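Local coordinates for protein uroporphyrinogen III synthase (Thermus thermophilus, PDB 1WCW) that probably catalyses the closure of linear hydroxymethylbilane to uroporphyrinogen III, with inversion of its last pyrrole ring, in tetrapyrrole biosynthesis, at residues V224-L229 / V234-V239; A12-R17 / A192-F197. All blocks are in the same frame, centred on the assembly; numbering follows the deposited sequence.

Contact 1 (V224-L229 / V234-V239); sequences VTADAL and VKPFYV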
loop_
_atom_site.group_PDB
_atom_site.type_symbol
_atom_site.label_atom_id
_atom_site.label_comp_id
_atom_site.label_asym_id
_atom_site.label_seq_id
_atom_site.Cartn_x
_atom_site.Cartn_y
_atom_site.Cartn_z
ATOM N N VAL A 224 -0.389 8.654 4.140
ATOM C CA VAL A 224 -0.675 8.287 2.759
ATOM C C VAL A 224 -2.073 7.642 2.645
ATOM O O VAL A 224 -2.844 7.914 1.732
ATOM C CB VAL A 224 0.408 7.312 2.184
ATOM C CG1 VAL A 224 0.025 6.922 0.791
ATOM C CG2 VAL A 224 1.808 8.053 2.131
ATOM N N THR A 225 -2.439 6.825 3.636
ATOM C CA THR A 225 -3.802 6.248 3.695
ATOM C C THR A 225 -4.822 7.398 3.897
ATOM O O THR A 225 -5.864 7.402 3.179
ATOM C CB THR A 225 -3.877 5.325 4.881
ATOM O OG1 THR A 225 -2.911 4.288 4.698
ATOM C CG2 THR A 225 -5.304 4.606 4.929
ATOM N N ALA A 226 -4.564 8.392 4.741
ATOM C CA ALA A 226 -5.481 9.459 4.913
ATOM C C ALA A 226 -5.621 10.246 3.640
ATOM O O ALA A 226 -6.744 10.672 3.296
ATOM C CB ALA A 226 -4.955 10.384 6.027
ATOM N N ASP A 227 -4.539 10.481 2.895
ATOM C CA ASP A 227 -4.628 11.226 1.664
ATOM C C ASP A 227 -5.399 10.465 0.627
ATOM O O ASP A 227 -6.103 11.099 -0.170
ATOM C CB ASP A 227 -3.216 11.658 1.163
ATOM C CG ASP A 227 -2.611 12.812 1.991
ATOM O OD1 ASP A 227 -1.376 13.004 1.948
ATOM O OD2 ASP A 227 -3.360 13.547 2.665
ATOM N N ALA A 228 -5.390 9.143 0.610
ATOM C CA ALA A 228 -6.190 8.405 -0.313
ATOM C C ALA A 228 -7.686 8.636 -0.023
ATOM O O ALA A 228 -8.481 8.774 -0.975
ATOM C CB ALA A 228 -5.849 6.926 -0.252
ATOM N N LEU A 229 -8.070 8.626 1.236
ATOM C CA LEU A 229 -9.455 8.943 1.561
ATOM C C LEU A 229 -9.834 10.316 1.088
ATOM O O LEU A 229 -10.927 10.553 0.510
ATOM C CB LEU A 229 -9.639 8.808 3.081
ATOM C CG LEU A 229 -9.783 7.345 3.537
ATOM C CD1 LEU A 229 -9.553 7.244 5.024
ATOM C CD2 LEU A 229 -11.198 6.784 3.218
ATOM N N VAL A 234 -13.417 11.941 1.202
ATOM C CA VAL A 234 -13.697 11.569 2.574
ATOM C C VAL A 234 -12.660 12.099 3.522
ATOM O O VAL A 234 -11.454 11.976 3.231
ATOM C CB VAL A 234 -13.758 10.037 2.701
ATOM C CG1 VAL A 234 -13.878 9.644 4.199
ATOM C CG2 VAL A 234 -14.944 9.506 1.876
ATOM N N LYS A 235 -13.050 12.804 4.566
ATOM C CA LYS A 235 -12.076 13.259 5.519
ATOM C C LYS A 235 -11.988 12.270 6.698
ATOM O O LYS A 235 -12.996 12.041 7.392
ATOM C CB LYS A 235 -12.522 14.644 6.071
ATOM C CG LYS A 235 -11.544 15.231 7.080
ATOM C CD LYS A 235 -12.148 16.482 7.697
ATOM C CE LYS A 235 -11.367 16.986 8.864
ATOM N NZ LYS A 235 -11.582 16.119 10.046
ATOM N N PRO A 236 -10.835 11.669 6.973
ATOM C CA PRO A 236 -10.741 10.725 8.104
ATOM C C PRO A 236 -11.094 11.408 9.390
ATOM O O PRO A 236 -10.715 12.602 9.611
ATOM C CB PRO A 236 -9.300 10.317 8.155
ATOM C CG PRO A 236 -8.721 10.743 6.852
ATOM C CD PRO A 236 -9.564 11.831 6.270
ATOM N N PHE A 237 -11.770 10.706 10.280
ATOM C CA PHE A 237 -12.091 11.257 11.568
ATOM C C PHE A 237 -10.797 11.241 12.383
ATOM O O PHE A 237 -10.568 12.130 13.245
ATOM C CB PHE A 237 -13.143 10.348 12.268
ATOM C CG PHE A 237 -13.492 10.792 13.662
ATOM C CD1 PHE A 237 -14.343 11.868 13.844
ATOM C CD2 PHE A 237 -12.950 10.126 14.763
ATOM C CE1 PHE A 237 -14.665 12.297 15.134
ATOM C CE2 PHE A 237 -13.257 10.547 16.076
ATOM C CZ PHE A 237 -14.121 11.636 16.237
ATOM N N TYR A 238 -9.962 10.230 12.291
ATOM C CA TYR A 238 -8.724 10.111 13.069
ATOM C C TYR A 238 -7.640 9.484 12.205
ATOM O O TYR A 238 -7.879 8.519 11.450
ATOM C CB TYR A 238 -9.006 9.235 14.272
ATOM C CG TYR A 238 -7.845 8.973 15.162
ATOM C CD1 TYR A 238 -7.410 9.915 16.091
ATOM C CD2 TYR A 238 -7.099 7.835 14.998
ATOM C CE1 TYR A 238 -6.160 9.673 16.816
ATOM C CE2 TYR A 238 -5.921 7.598 15.689
ATOM C CZ TYR A 238 -5.470 8.528 16.573
ATOM O OH TYR A 238 -4.243 8.193 17.146
ATOM N N VAL A 239 -6.427 10.041 12.269
ATOM C CA VAL A 239 -5.272 9.551 11.533
ATOM C C VAL A 239 -4.155 9.185 12.520
ATOM O O VAL A 239 -3.706 10.072 13.289
ATOM C CB VAL A 239 -4.734 10.552 10.524
ATOM C CG1 VAL A 239 -3.526 9.997 9.763
ATOM C CG2 VAL A 239 -5.836 10.954 9.569
#

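Contact 2 (A12-R17 / A192-F197); sequences AYAGLR and AIQVEF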
loop_
_atom_site.group_PDB
_atom_site.type_symbol
_atom_site.label_atom_id
_atom_site.label_comp_id
_atom_site.label_asym_id
_atom_site.label_seq_id
_atom_site.Cartn_x
_atom_site.Cartn_y
_atom_site.Cartn_z
ATOM N N ALA A 12 -14.941 -1.796 12.179
ATOM C CA ALA A 12 -14.612 -2.697 11.054
ATOM C C ALA A 12 -13.138 -2.477 10.658
ATOM O O ALA A 12 -12.621 -1.332 10.798
ATOM C CB ALA A 12 -15.482 -2.399 9.933
ATOM N N TYR A 13 -12.480 -3.502 10.183
ATOM C CA TYR A 13 -11.093 -3.458 9.763
ATOM C C TYR A 13 -11.036 -3.904 8.327
ATOM O O TYR A 13 -11.523 -4.989 7.990
ATOM C CB TYR A 13 -10.304 -4.400 10.640
ATOM C CG TYR A 13 -8.823 -4.435 10.434
ATOM C CD1 TYR A 13 -8.201 -5.566 9.896
ATOM C CD2 TYR A 13 -8.042 -3.354 10.792
ATOM C CE1 TYR A 13 -6.807 -5.593 9.717
ATOM C CE2 TYR A 13 -6.695 -3.376 10.631
ATOM C CZ TYR A 13 -6.104 -4.485 10.095
ATOM O OH TYR A 13 -4.726 -4.479 9.935
ATOM N N ALA A 14 -10.458 -3.070 7.457
ATOM C CA ALA A 14 -10.386 -3.384 6.010
ATOM C C ALA A 14 -9.075 -4.090 5.639
ATOM O O ALA A 14 -8.933 -4.410 4.455
ATOM C CB ALA A 14 -10.536 -2.078 5.189
ATOM N N GLY A 15 -8.186 -4.325 6.581
ATOM C CA GLY A 15 -6.896 -4.961 6.306
ATOM C C GLY A 15 -6.970 -6.463 6.205
ATOM O O GLY A 15 -7.979 -7.105 6.482
ATOM N N LEU A 16 -5.877 -7.014 5.708
ATOM C CA LEU A 16 -5.791 -8.464 5.532
ATOM C C LEU A 16 -4.783 -9.151 6.464
ATOM O O LEU A 16 -5.096 -10.131 7.093
ATOM C CB LEU A 16 -5.436 -8.775 4.083
ATOM C CG LEU A 16 -5.339 -10.241 3.649
ATOM C CD1 LEU A 16 -6.665 -10.949 3.711
ATOM C CD2 LEU A 16 -4.822 -10.255 2.261
ATOM N N ARG A 17 -3.617 -8.585 6.561
ATOM C CA ARG A 17 -2.480 -9.140 7.294
ATOM C C ARG A 17 -2.526 -9.358 8.793
ATOM O O ARG A 17 -2.151 -10.415 9.308
ATOM C CB ARG A 17 -1.265 -8.263 6.986
ATOM C CG ARG A 17 -1.078 -7.862 5.494
ATOM C CD ARG A 17 -2.379 -7.332 4.714
ATOM N NE ARG A 17 -2.691 -5.908 4.821
ATOM C CZ ARG A 17 -3.387 -5.382 5.810
ATOM N NH1 ARG A 17 -3.623 -4.097 5.846
ATOM N NH2 ARG A 17 -3.840 -6.164 6.777
ATOM N N ALA A 192 -3.273 2.712 1.814
ATOM C CA ALA A 192 -3.986 3.429 0.804
ATOM C C ALA A 192 -4.643 2.527 -0.182
ATOM O O ALA A 192 -5.746 2.837 -0.651
ATOM C CB ALA A 192 -3.013 4.394 0.071
ATOM N N ILE A 193 -3.989 1.405 -0.540
ATOM C CA ILE A 193 -4.615 0.541 -1.525
ATOM C C ILE A 193 -5.986 -0.006 -1.040
ATOM O O ILE A 193 -6.856 -0.302 -1.856
ATOM C CB ILE A 193 -3.635 -0.609 -1.911
ATOM C CG1 ILE A 193 -4.018 -1.173 -3.277
ATOM C CG2 ILE A 193 -3.621 -1.669 -0.821
ATOM C CD1 ILE A 193 -2.924 -2.198 -3.821
ATOM N N GLN A 194 -6.214 -0.122 0.256
ATOM C CA GLN A 194 -7.517 -0.612 0.728
ATOM C C GLN A 194 -8.597 0.456 0.453
ATOM O O GLN A 194 -9.726 0.097 0.131
ATOM C CB GLN A 194 -7.458 -0.839 2.238
ATOM C CG GLN A 194 -6.606 -2.078 2.511
ATOM C CD GLN A 194 -5.959 -2.125 3.841
ATOM O OE1 GLN A 194 -6.277 -1.352 4.700
ATOM N NE2 GLN A 194 -5.056 -3.072 4.026
ATOM N N VAL A 195 -8.249 1.742 0.581
ATOM C CA VAL A 195 -9.187 2.820 0.265
ATOM C C VAL A 195 -9.473 2.734 -1.219
ATOM O O VAL A 195 -10.642 2.826 -1.603
ATOM C CB VAL A 195 -8.526 4.206 0.578
ATOM C CG1 VAL A 195 -9.503 5.326 0.192
ATOM C CG2 VAL A 195 -8.196 4.316 2.065
ATOM N N GLU A 196 -8.450 2.568 -2.067
ATOM C CA GLU A 196 -8.644 2.556 -3.503
ATOM C C GLU A 196 -9.485 1.380 -3.900
ATOM O O GLU A 196 -10.451 1.533 -4.683
ATOM C CB GLU A 196 -7.282 2.495 -4.225
ATOM C CG GLU A 196 -6.264 3.604 -3.903
ATOM C CD GLU A 196 -6.706 5.015 -4.231
ATOM O OE1 GLU A 196 -6.020 5.957 -3.737
ATOM O OE2 GLU A 196 -7.703 5.237 -4.948
ATOM N N PHE A 197 -9.265 0.191 -3.328
ATOM C CA PHE A 197 -10.073 -0.966 -3.706
ATOM C C PHE A 197 -11.511 -0.803 -3.293
ATOM O O PHE A 197 -12.426 -1.175 -4.046
ATOM C CB PHE A 197 -9.513 -2.247 -3.071
ATOM C CG PHE A 197 -8.233 -2.779 -3.713
ATOM C CD1 PHE A 197 -7.415 -3.632 -2.979
ATOM C CD2 PHE A 197 -7.862 -2.511 -4.976
ATOM C CE1 PHE A 197 -6.246 -4.207 -3.547
ATOM C CE2 PHE A 197 -6.672 -3.127 -5.520
ATOM C CZ PHE A 197 -5.908 -3.961 -4.787
#

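Contact 1 (V224-L229 / V234-V239)
In the beta-alpha-beta unit formed by strand 217-221, helix 223-231 and strand 238-240, Leu229 on the helix meets Val234 and Pro236 on the chain that returns to the sheet. The one hydrogen bond runs from Val234 N to Leu229 O, 2.9 Å. Alongside it the two side chains touch, Leu229 CD2 lying 4.0 Å from Val234 CG1. With its CG beside the backbone N (chi1 -79°), Leu229 spreads its two methyls over the returning loop: CD2 takes the valine, while CD1 rests against the proline ring, 4.0 Å from Pro236 CG. One turn back, Ala226 faces the same way, and its small CB meets Pro236 CG (3.9 Å) and Val239 CG2 (3.7 Å), both on the same side of the methyl, so the helix can come close to the strand. Proline suits the approach because its compact ring offers the helix an apolar surface. Ala226 and Leu229 also lie on Ala220 and Ala218 of strand 217-221, and Val234 reaches helix 205-214. An i to i+5 backbone bond paired with an apolar contact between the same two residues is consistent with a Schellman motif, here ending the helix of a beta-alpha-beta crossover in a parallel alpha/beta domain.

Contact 2 (A12-R17 / A192-F197)
Gln194 turns its CG beside its own backbone N (chi1 -72°) and then runs out extended (chi2 155°), which carries its amide from the helix across to the backbone of Ala14 and Gly15; as modelled, Arg17, bent at chi2 and chi3, brings its guanidinium toward the same amide. The aliphatic part of the glutamine passes the end of strand 10-13, with Gln194 CG 3.8 Å from Ala14 O. Farther along, Gln194 NE2 lies 3.5 Å from Gly15 CA. The missing side chain of this glycine matters for the modelled guanidinium, since a CB would run into Arg17 NH2. Ala14 CB points toward the helix and lies 4.3 Å from Gln194 OE1. No hydrogen bond joins the two segments. Instead the amide is held through both its ends: OE1 accepts from the backbone N of Val190, and NE2 donates to Gln39 OE1, which fixes how the group is turned. Glutamine suits this buried place because it can both give and take a bond. Arg17 NH1 and Gln194 NE2 are both donors and cannot bond, and they are modelled closer than two such groups should lie, so the placing of the guanidinium is doubtful. Residues 14-17 continue from the carboxyl end of strand 10-13, which is bonded to strand 186-189; helix 192-201 follows that neighbouring strand and turns Val195 toward helix 223-231, while Leu16, Arg17 and Phe197 touch Gln39 at the start of strand 39-43.

How the contacts relate
From the N terminus the chain makes strand 10-13 and the first segment of contact 2, then travels through all six strands of the mixed sheet before helix 192-201 closes this long loop of 174 residues. Contact 1 follows in series, with four residues between its segments, joining helix 223-231 to the chain that leads into strand 238-240; the two loops neither nest nor cross. Both belong to the five-stranded parallel sheet, whose 2-1-3-4-5 order is flavodoxin-like: contact 2 joins the end of strand 10-13 to the helix after central strand 186-189, contact 1 serves the last edge. Leu229 CG lies 3.7 Å from Val195 CG2, so helices 192-201 and 223-231 pack against each other beside the sheet.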